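Local coordinates for YkuI protein (Bacillus subtilis, PDB 2BAS), which binds the second messenger cyclic di-GMP and is probably a phosphodiesterase that cleaves it through its EAL domain, at residues I378-D391 and R403-F416. Residues are numbered along the deposited sequence; the frame is centred on the assembly and turned at random.
Sequences IMRMRNLRKGFFSD and RTFSYPMDDQMYLF
M381, a selenomethionine of helix 374-384, sits against S406 and Y414 where the helix packs across the six-stranded antiparallel sheet of the C-terminal domain, an arrangement consistent with a PAS-like fold. Its chain bends at the last torsion (chi3 -83°), which brings CE to 3.6 Å from Y414 CD2, oblique to the ring. SE rests on S406 CB and also makes an oblique Met-aromatic contact with Y414. One turn earlier, I378 crosses that ring at about a right angle, CG1 over one face and CG2 3.9 Å from CZ; R382 brings CG to the Y414 hydroxyl. After the helix the chain turns back as strand 388-394, outermost in the sheet within this chain and antiparallel to 401-409. S406 N donates to F388 O (3.1 Å), and F388 lays CZ over one face of the R380 guanidinium, toward its rim. On the other face of the sheet, F389 and F405 meet obliquely, planes 81° apart, CD1 of F389 coming in at the edge of the F405 ring; F299 of helix 271-311 meets both rings. S390 grips T404 twice: its N donates to T404 O (2.8 Å), and its OG accepts an almost straight bond from T404 N (3.0 Å) while donating to D391 O. An alanine here removes OG and would probably leave T404 N and D391 O without that shared mate, only S390 N to T404 O still joining this pair. Alongside, R403 NE reaches S390 O at 3.2 Å, in the carbonyl plane.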
ATOM      1  N   ILE A 378     -19.626  -9.767   2.850  1.00 62.47           N
ATOM      2  CA  ILE A 378     -21.056 -10.053   2.846  1.00 61.91           C
ATOM      3  C   ILE A 378     -21.463 -10.654   1.504  1.00 62.91           C
ATOM      4  O   ILE A 378     -22.048 -11.738   1.465  1.00 63.37           O
ATOM      5  CB  ILE A 378     -21.880  -8.795   3.174  1.00 61.47           C
ATOM      6  CG1 ILE A 378     -21.689  -8.457   4.656  1.00 57.84           C
ATOM      7  CG2 ILE A 378     -23.341  -9.030   2.859  1.00 57.75           C
ATOM      8  CD1 ILE A 378     -22.094  -7.085   5.016  1.00 64.16           C
HETATM    9  N   MSE A 379     -21.138  -9.956   0.416  1.00 63.61           N
HETATM   10  CA  MSE A 379     -21.281 -10.484  -0.944  1.00 65.36           C
HETATM   11  C   MSE A 379     -20.813 -11.923  -1.084  1.00 64.75           C
HETATM   12  O   MSE A 379     -21.543 -12.759  -1.608  1.00 63.86           O
HETATM   13  CB  MSE A 379     -20.462  -9.647  -1.917  1.00 66.26           C
HETATM   14  CG  MSE A 379     -21.265  -8.762  -2.819  1.00 76.79           C
HETATM   15 SE   MSE A 379     -21.953  -9.737  -4.348  1.00 96.91          SE
HETATM   16  CE  MSE A 379     -20.238 -10.397  -5.088  1.00 91.86           C
ATOM     17  N   ARG A 380     -19.585 -12.196  -0.633  1.00 64.57           N
ATOM     18  CA  ARG A 380     -18.997 -13.528  -0.752  1.00 65.30           C
ATOM     19  C   ARG A 380     -19.763 -14.578   0.072  1.00 64.57           C
ATOM     20  O   ARG A 380     -20.090 -15.649  -0.442  1.00 63.78           O
ATOM     21  CB  ARG A 380     -17.487 -13.520  -0.430  1.00 65.53           C
ATOM     22  CG  ARG A 380     -16.835 -14.907  -0.536  1.00 73.09           C
ATOM     23  CD  ARG A 380     -15.365 -14.887  -0.969  1.00 85.57           C
ATOM     24  NE  ARG A 380     -14.428 -14.734   0.147  1.00 90.16           N
ATOM     25  CZ  ARG A 380     -13.917 -13.571   0.545  1.00 92.78           C
ATOM     26  NH1 ARG A 380     -14.251 -12.438  -0.076  1.00 94.18           N
ATOM     27  NH2 ARG A 380     -13.069 -13.541   1.566  1.00 87.98           N
HETATM   28  N   MSE A 381     -20.068 -14.255   1.327  1.00 63.11           N
HETATM   29  CA  MSE A 381     -20.832 -15.155   2.185  1.00 65.21           C
HETATM   30  C   MSE A 381     -22.201 -15.507   1.625  1.00 64.12           C
HETATM   31  O   MSE A 381     -22.596 -16.666   1.641  1.00 63.52           O
HETATM   32  CB  MSE A 381     -20.977 -14.576   3.584  1.00 63.34           C
HETATM   33  CG  MSE A 381     -19.681 -14.612   4.348  1.00 62.98           C
HETATM   34 SE   MSE A 381     -19.893 -14.167   6.209  1.00 74.44          SE
HETATM   35  CE  MSE A 381     -19.876 -12.174   6.109  1.00 57.36           C
ATOM     36  N   ARG A 382     -22.895 -14.494   1.113  1.00 65.96           N
ATOM     37  CA  ARG A 382     -24.256 -14.605   0.603  1.00 66.70           C
ATOM     38  C   ARG A 382     -24.326 -15.393  -0.706  1.00 67.89           C
ATOM     39  O   ARG A 382     -25.397 -15.842  -1.107  1.00 68.89           O
ATOM     40  CB  ARG A 382     -24.832 -13.197   0.423  1.00 66.80           C
ATOM     41  CG  ARG A 382     -26.347 -13.104   0.375  1.00 70.21           C
ATOM     42  CD  ARG A 382     -26.870 -12.990  -1.046  1.00 75.81           C
ATOM     43  NE  ARG A 382     -26.517 -11.716  -1.678  1.00 79.64           N
ATOM     44  CZ  ARG A 382     -26.777 -11.411  -2.950  1.00 82.19           C
ATOM     45  NH1 ARG A 382     -27.390 -12.286  -3.740  1.00 80.83           N
ATOM     46  NH2 ARG A 382     -26.420 -10.229  -3.440  1.00 83.62           N
ATOM     47  N   ASN A 383     -23.182 -15.571  -1.358  1.00 68.91           N
ATOM     48  CA  ASN A 383     -23.118 -16.308  -2.612  1.00 70.02           C
ATOM     49  C   ASN A 383     -22.438 -17.656  -2.474  1.00 70.14           C
ATOM     50  O   ASN A 383     -22.784 -18.604  -3.171  1.00 71.71           O
ATOM     51  CB  ASN A 383     -22.425 -15.472  -3.687  1.00 70.79           C
ATOM     52  CG  ASN A 383     -23.286 -14.321  -4.171  1.00 72.30           C
ATOM     53  OD1 ASN A 383     -24.401 -14.523  -4.650  1.00 73.32           O
ATOM     54  ND2 ASN A 383     -22.767 -13.103  -4.055  1.00 74.48           N
ATOM     55  N   LEU A 384     -21.465 -17.731  -1.578  1.00 69.83           N
ATOM     56  CA  LEU A 384     -20.735 -18.960  -1.320  1.00 70.51           C
ATOM     57  C   LEU A 384     -21.458 -19.800  -0.259  1.00 70.91           C
ATOM     58  O   LEU A 384     -21.331 -21.029  -0.232  1.00 69.90           O
ATOM     59  CB  LEU A 384     -19.317 -18.604  -0.868  1.00 71.47           C
ATOM     60  CG  LEU A 384     -18.288 -19.623  -0.379  1.00 73.07           C
ATOM     61  CD1 LEU A 384     -17.582 -20.294  -1.551  1.00 72.61           C
ATOM     62  CD2 LEU A 384     -17.280 -18.914   0.520  1.00 70.04           C
ATOM     63  N   ARG A 385     -22.214 -19.119   0.607  1.00 70.81           N
ATOM     64  CA  ARG A 385     -22.978 -19.744   1.699  1.00 70.55           C
ATOM     65  C   ARG A 385     -22.110 -20.487   2.714  1.00 69.89           C
ATOM     66  O   ARG A 385     -22.571 -21.436   3.356  1.00 70.27           O
ATOM     67  CB  ARG A 385     -24.133 -20.611   1.166  1.00 70.15           C
ATOM     68  CG  ARG A 385     -25.335 -19.780   0.723  1.00 72.39           C
ATOM     69  CD  ARG A 385     -26.571 -20.612   0.414  1.00 71.61           C
ATOM     70  NE  ARG A 385     -26.598 -21.124  -0.956  1.00 74.65           N
ATOM     71  CZ  ARG A 385     -27.569 -21.891  -1.447  1.00 77.65           C
ATOM     72  NH1 ARG A 385     -28.597 -22.244  -0.682  1.00 78.77           N
ATOM     73  NH2 ARG A 385     -27.520 -22.311  -2.706  1.00 78.82           N
ATOM     74  N   LYS A 386     -20.855 -20.047   2.837  1.00 69.02           N
ATOM     75  CA  LYS A 386     -19.898 -20.585   3.805  1.00 68.36           C
ATOM     76  C   LYS A 386     -19.269 -19.422   4.554  1.00 68.67           C
ATOM     77  O   LYS A 386     -19.354 -18.267   4.110  1.00 67.19           O
ATOM     78  CB  LYS A 386     -18.768 -21.351   3.108  1.00 68.57           C
ATOM     79  CG  LYS A 386     -19.170 -22.453   2.130  1.00 72.56           C
ATOM     80  CD  LYS A 386     -19.307 -23.837   2.789  1.00 77.96           C
ATOM     81  CE  LYS A 386     -20.756 -24.194   3.112  1.00 80.92           C
ATOM     82  NZ  LYS A 386     -21.596 -24.374   1.884  1.00 80.37           N
ATOM     83  N   GLY A 387     -18.626 -19.733   5.681  1.00 69.12           N
ATOM     84  CA  GLY A 387     -17.866 -18.751   6.451  1.00 68.81           C
ATOM     85  C   GLY A 387     -16.407 -18.798   6.032  1.00 69.67           C
ATOM     86  O   GLY A 387     -16.066 -19.574   5.130  1.00 71.06           O
ATOM     87  N   PHE A 388     -15.548 -17.981   6.668  1.00 68.86           N
ATOM     88  CA  PHE A 388     -14.097 -17.933   6.344  1.00 66.05           C
ATOM     89  C   PHE A 388     -13.261 -16.946   7.164  1.00 66.29           C
ATOM     90  O   PHE A 388     -13.780 -15.959   7.694  1.00 66.36           O
ATOM     91  CB  PHE A 388     -13.875 -17.640   4.866  1.00 65.56           C
ATOM     92  CG  PHE A 388     -14.576 -16.405   4.387  1.00 66.84           C
ATOM     93  CD1 PHE A 388     -14.071 -15.145   4.682  1.00 65.31           C
ATOM     94  CD2 PHE A 388     -15.746 -16.506   3.637  1.00 64.93           C
ATOM     95  CE1 PHE A 388     -14.724 -14.004   4.245  1.00 70.15           C
ATOM     96  CE2 PHE A 388     -16.401 -15.376   3.190  1.00 61.17           C
ATOM     97  CZ  PHE A 388     -15.899 -14.123   3.490  1.00 67.75           C
ATOM     98  N   PHE A 389     -11.955 -17.226   7.233  1.00 64.33           N
ATOM     99  CA  PHE A 389     -10.995 -16.418   7.966  1.00 62.74           C
ATOM    100  C   PHE A 389     -10.591 -15.189   7.189  1.00 61.76           C
ATOM    101  O   PHE A 389     -10.320 -15.260   5.989  1.00 61.63           O
ATOM    102  CB  PHE A 389      -9.682 -17.194   8.188  1.00 63.76           C
ATOM    103  CG  PHE A 389      -9.714 -18.200   9.300  1.00 63.29           C
ATOM    104  CD1 PHE A 389     -10.591 -18.079  10.362  1.00 62.19           C
ATOM    105  CD2 PHE A 389      -8.792 -19.234   9.317  1.00 68.00           C
ATOM    106  CE1 PHE A 389     -10.598 -19.013  11.394  1.00 64.84           C
ATOM    107  CE2 PHE A 389      -8.783 -20.172  10.358  1.00 69.95           C
ATOM    108  CZ  PHE A 389      -9.695 -20.061  11.395  1.00 62.97           C
ATOM    109  N   SER A 390     -10.461 -14.070   7.881  1.00 59.60           N
ATOM    110  CA  SER A 390      -9.809 -12.917   7.281  1.00 58.40           C
ATOM    111  C   SER A 390      -8.318 -13.214   7.291  1.00 58.34           C
ATOM    112  O   SER A 390      -7.881 -14.217   7.869  1.00 59.95           O
ATOM    113  CB  SER A 390     -10.076 -11.667   8.111  1.00 57.46           C
ATOM    114  OG  SER A 390      -9.300 -11.664   9.294  1.00 57.87           O
ATOM    115  N   ASP A 391      -7.535 -12.349   6.662  1.00 58.09           N
ATOM    116  CA  ASP A 391      -6.082 -12.403   6.790  1.00 59.63           C
ATOM    117  C   ASP A 391      -5.658 -11.736   8.105  1.00 60.73           C
ATOM    118  O   ASP A 391      -6.502 -11.212   8.823  1.00 62.15           O
ATOM    119  CB  ASP A 391      -5.402 -11.716   5.604  1.00 60.03           C
ATOM    120  CG  ASP A 391      -5.889 -10.301   5.384  1.00 62.25           C
ATOM    121  OD1 ASP A 391      -7.127 -10.068   5.384  1.00 69.35           O
ATOM    122  OD2 ASP A 391      -5.039  -9.427   5.160  1.00 66.58           O
ATOM    123  N   ARG A 403      -7.130 -12.524  13.679  1.00 57.89           N
ATOM    124  CA  ARG A 403      -7.908 -12.912  12.506  1.00 60.23           C
ATOM    125  C   ARG A 403      -9.365 -12.927  12.939  1.00 58.69           C
ATOM    126  O   ARG A 403      -9.659 -13.261  14.086  1.00 59.84           O
ATOM    127  CB  ARG A 403      -7.491 -14.289  11.986  1.00 59.71           C
ATOM    128  CG  ARG A 403      -6.273 -14.288  11.046  1.00 61.75           C
ATOM    129  CD  ARG A 403      -5.914 -15.720  10.588  1.00 60.50           C
ATOM    130  NE  ARG A 403      -5.450 -15.775   9.198  1.00 65.52           N
ATOM    131  CZ  ARG A 403      -4.220 -16.102   8.825  1.00 65.09           C
ATOM    132  NH1 ARG A 403      -3.313 -16.400   9.725  1.00 67.94           N
ATOM    133  NH2 ARG A 403      -3.892 -16.138   7.547  1.00 74.32           N
ATOM    134  N   THR A 404     -10.256 -12.537  12.037  1.00 60.48           N
ATOM    135  CA  THR A 404     -11.705 -12.521  12.263  1.00 61.17           C
ATOM    136  C   THR A 404     -12.300 -13.628  11.414  1.00 60.51           C
ATOM    137  O   THR A 404     -11.895 -13.802  10.264  1.00 62.36           O
ATOM    138  CB  THR A 404     -12.348 -11.192  11.779  1.00 63.84           C
ATOM    139  OG1 THR A 404     -11.827 -10.084  12.523  1.00 67.17           O
ATOM    140  CG2 THR A 404     -13.906 -11.214  11.906  1.00 65.36           C
ATOM    141  N   PHE A 405     -13.260 -14.365  11.975  1.00 59.70           N
ATOM    142  CA  PHE A 405     -13.996 -15.388  11.236  1.00 58.89           C
ATOM    143  C   PHE A 405     -15.449 -14.955  10.984  1.00 58.88           C
ATOM    144  O   PHE A 405     -16.166 -14.664  11.940  1.00 58.89           O
ATOM    145  CB  PHE A 405     -13.966 -16.722  11.975  1.00 56.92           C
ATOM    146  CG  PHE A 405     -14.638 -17.822  11.229  1.00 57.33           C
ATOM    147  CD1 PHE A 405     -13.939 -18.557  10.271  1.00 52.90           C
ATOM    148  CD2 PHE A 405     -15.985 -18.107  11.446  1.00 54.08           C
ATOM    149  CE1 PHE A 405     -14.563 -19.571   9.561  1.00 53.53           C
ATOM    150  CE2 PHE A 405     -16.618 -19.130  10.729  1.00 52.71           C
ATOM    151  CZ  PHE A 405     -15.910 -19.855   9.787  1.00 53.26           C
ATOM    152  N   SER A 406     -15.856 -14.932   9.709  1.00 57.49           N
ATOM    153  CA  SER A 406     -17.189 -14.485   9.253  1.00 59.50           C
ATOM    154  C   SER A 406     -18.095 -15.649   8.904  1.00 59.10           C
ATOM    155  O   SER A 406     -17.735 -16.478   8.078  1.00 59.69           O
ATOM    156  CB  SER A 406     -17.067 -13.666   7.971  1.00 58.43           C
ATOM    157  OG  SER A 406     -16.202 -12.586   8.156  1.00 69.56           O
ATOM    158  N   TYR A 407     -19.290 -15.666   9.480  1.00 59.00           N
ATOM    159  CA  TYR A 407     -20.214 -16.769   9.308  1.00 60.53           C
ATOM    160  C   TYR A 407     -21.601 -16.263   8.901  1.00 61.28           C
ATOM    161  O   TYR A 407     -22.127 -15.354   9.539  1.00 63.31           O
ATOM    162  CB  TYR A 407     -20.291 -17.563  10.611  1.00 58.64           C
ATOM    163  CG  TYR A 407     -21.230 -18.733  10.565  1.00 59.47           C
ATOM    164  CD1 TYR A 407     -20.786 -19.987  10.161  1.00 59.11           C
ATOM    165  CD2 TYR A 407     -22.566 -18.601  10.934  1.00 61.94           C
ATOM    166  CE1 TYR A 407     -21.643 -21.071  10.118  1.00 56.77           C
ATOM    167  CE2 TYR A 407     -23.442 -19.699  10.901  1.00 52.56           C
ATOM    168  CZ  TYR A 407     -22.971 -20.918  10.489  1.00 55.62           C
ATOM    169  OH  TYR A 407     -23.812 -22.007  10.443  1.00 59.95           O
ATOM    170  N   PRO A 408     -22.181 -16.824   7.819  1.00 61.31           N
ATOM    171  CA  PRO A 408     -23.543 -16.459   7.429  1.00 62.08           C
ATOM    172  C   PRO A 408     -24.609 -17.267   8.176  1.00 63.78           C
ATOM    173  O   PRO A 408     -24.550 -18.495   8.213  1.00 63.62           O
ATOM    174  CB  PRO A 408     -23.582 -16.778   5.924  1.00 60.66           C
ATOM    175  CG  PRO A 408     -22.558 -17.835   5.715  1.00 58.84           C
ATOM    176  CD  PRO A 408     -21.584 -17.796   6.882  1.00 61.76           C
HETATM  177  N   MSE A 409     -25.574 -16.567   8.765  1.00 66.44           N
HETATM  178  CA  MSE A 409     -26.691 -17.194   9.458  1.00 70.58           C
HETATM  179  C   MSE A 409     -27.963 -17.011   8.651  1.00 68.54           C
HETATM  180  O   MSE A 409     -27.944 -16.421   7.569  1.00 69.57           O
HETATM  181  CB  MSE A 409     -26.874 -16.567  10.834  1.00 69.28           C
HETATM  182  CG  MSE A 409     -25.781 -16.901  11.830  1.00 74.43           C
HETATM  183 SE   MSE A 409     -25.939 -15.722  13.374  1.00 84.76          SE
HETATM  184  CE  MSE A 409     -27.611 -16.453  14.093  1.00 79.36           C
ATOM    185  N   ASP A 410     -29.072 -17.513   9.178  1.00 67.09           N
ATOM    186  CA  ASP A 410     -30.350 -17.337   8.514  1.00 66.62           C
ATOM    187  C   ASP A 410     -30.870 -15.899   8.688  1.00 64.99           C
ATOM    188  O   ASP A 410     -30.447 -15.189   9.599  1.00 62.86           O
ATOM    189  CB  ASP A 410     -31.355 -18.386   9.008  1.00 67.45           C
ATOM    190  CG  ASP A 410     -30.850 -19.824   8.827  1.00 67.41           C
ATOM    191  OD1 ASP A 410     -29.827 -20.044   8.139  1.00 68.12           O
ATOM    192  OD2 ASP A 410     -31.483 -20.742   9.378  1.00 69.04           O
ATOM    193  N   ASP A 411     -31.782 -15.489   7.803  1.00 64.36           N
ATOM    194  CA  ASP A 411     -32.366 -14.138   7.800  1.00 63.62           C
ATOM    195  C   ASP A 411     -31.338 -13.058   7.501  1.00 63.05           C
ATOM    196  O   ASP A 411     -31.334 -12.009   8.151  1.00 63.73           O
ATOM    197  CB  ASP A 411     -33.055 -13.807   9.132  1.00 63.35           C
ATOM    198  CG  ASP A 411     -34.299 -14.619   9.367  1.00 64.61           C
ATOM    199  OD1 ASP A 411     -35.249 -14.541   8.543  1.00 64.18           O
ATOM    200  OD2 ASP A 411     -34.330 -15.313  10.407  1.00 63.65           O
ATOM    201  N   GLN A 412     -30.469 -13.309   6.527  1.00 61.39           N
ATOM    202  CA  GLN A 412     -29.454 -12.331   6.142  1.00 60.54           C
ATOM    203  C   GLN A 412     -28.815 -11.643   7.358  1.00 59.48           C
ATOM    204  O   GLN A 412     -28.803 -10.418   7.455  1.00 57.31           O
ATOM    205  CB  GLN A 412     -30.040 -11.275   5.183  1.00 60.70           C
ATOM    206  CG  GLN A 412     -30.534 -11.807   3.844  1.00 62.28           C
ATOM    207  CD  GLN A 412     -32.028 -12.108   3.826  1.00 67.86           C
ATOM    208  OE1 GLN A 412     -32.727 -11.947   4.832  1.00 71.12           O
ATOM    209  NE2 GLN A 412     -32.525 -12.534   2.668  1.00 66.47           N
HETATM  210  N   MSE A 413     -28.322 -12.440   8.300  1.00 61.14           N
HETATM  211  CA  MSE A 413     -27.597 -11.920   9.463  1.00 64.46           C
HETATM  212  C   MSE A 413     -26.164 -12.416   9.382  1.00 58.75           C
HETATM  213  O   MSE A 413     -25.882 -13.396   8.707  1.00 58.99           O
HETATM  214  CB  MSE A 413     -28.255 -12.347  10.774  1.00 61.90           C
HETATM  215  CG  MSE A 413     -29.554 -11.637  11.070  1.00 68.83           C
HETATM  216 SE   MSE A 413     -30.519 -12.445  12.583  1.00 87.08          SE
HETATM  217  CE  MSE A 413     -32.285 -11.486  12.436  1.00 72.18           C
ATOM    218  N   TYR A 414     -25.247 -11.735  10.048  1.00 56.67           N
ATOM    219  CA  TYR A 414     -23.857 -12.114   9.937  1.00 55.46           C
ATOM    220  C   TYR A 414     -23.176 -12.096  11.290  1.00 57.16           C
ATOM    221  O   TYR A 414     -23.391 -11.200  12.104  1.00 57.00           O
ATOM    222  CB  TYR A 414     -23.135 -11.244   8.886  1.00 53.05           C
ATOM    223  CG  TYR A 414     -23.783 -11.387   7.537  1.00 45.59           C
ATOM    224  CD1 TYR A 414     -24.802 -10.527   7.139  1.00 44.89           C
ATOM    225  CD2 TYR A 414     -23.431 -12.428   6.685  1.00 44.41           C
ATOM    226  CE1 TYR A 414     -25.448 -10.689   5.911  1.00 42.54           C
ATOM    227  CE2 TYR A 414     -24.066 -12.601   5.450  1.00 44.41           C
ATOM    228  CZ  TYR A 414     -25.072 -11.728   5.070  1.00 44.91           C
ATOM    229  OH  TYR A 414     -25.695 -11.892   3.846  1.00 51.28           O
ATOM    230  N   LEU A 415     -22.356 -13.117  11.505  1.00 58.47           N
ATOM    231  CA  LEU A 415     -21.714 -13.359  12.765  1.00 58.64           C
ATOM    232  C   LEU A 415     -20.218 -13.128  12.592  1.00 60.43           C
ATOM    233  O   LEU A 415     -19.613 -13.556  11.595  1.00 57.09           O
ATOM    234  CB  LEU A 415     -22.005 -14.795  13.185  1.00 58.47           C
ATOM    235  CG  LEU A 415     -21.371 -15.430  14.425  1.00 60.25           C
ATOM    236  CD1 LEU A 415     -21.950 -14.849  15.718  1.00 54.66           C
ATOM    237  CD2 LEU A 415     -21.602 -16.945  14.352  1.00 58.03           C
ATOM    238  N   PHE A 416     -19.628 -12.440  13.567  1.00 59.53           N
ATOM    239  CA  PHE A 416     -18.213 -12.160  13.514  1.00 59.52           C
ATOM    240  C   PHE A 416     -17.569 -12.626  14.802  1.00 61.11           C
ATOM    241  O   PHE A 416     -18.054 -12.322  15.906  1.00 62.45           O
ATOM    242  CB  PHE A 416     -17.986 -10.682  13.243  1.00 59.31           C
ATOM    243  CG  PHE A 416     -18.602 -10.217  11.962  1.00 60.99           C
ATOM    244  CD1 PHE A 416     -19.920  -9.759  11.933  1.00 65.70           C
ATOM    245  CD2 PHE A 416     -17.886 -10.278  10.777  1.00 59.54           C
ATOM    246  CE1 PHE A 416     -20.511  -9.361  10.754  1.00 61.17           C
ATOM    247  CE2 PHE A 416     -18.457  -9.879   9.594  1.00 58.95           C
ATOM    248  CZ  PHE A 416     -19.767  -9.415   9.575  1.00 63.57           C
TER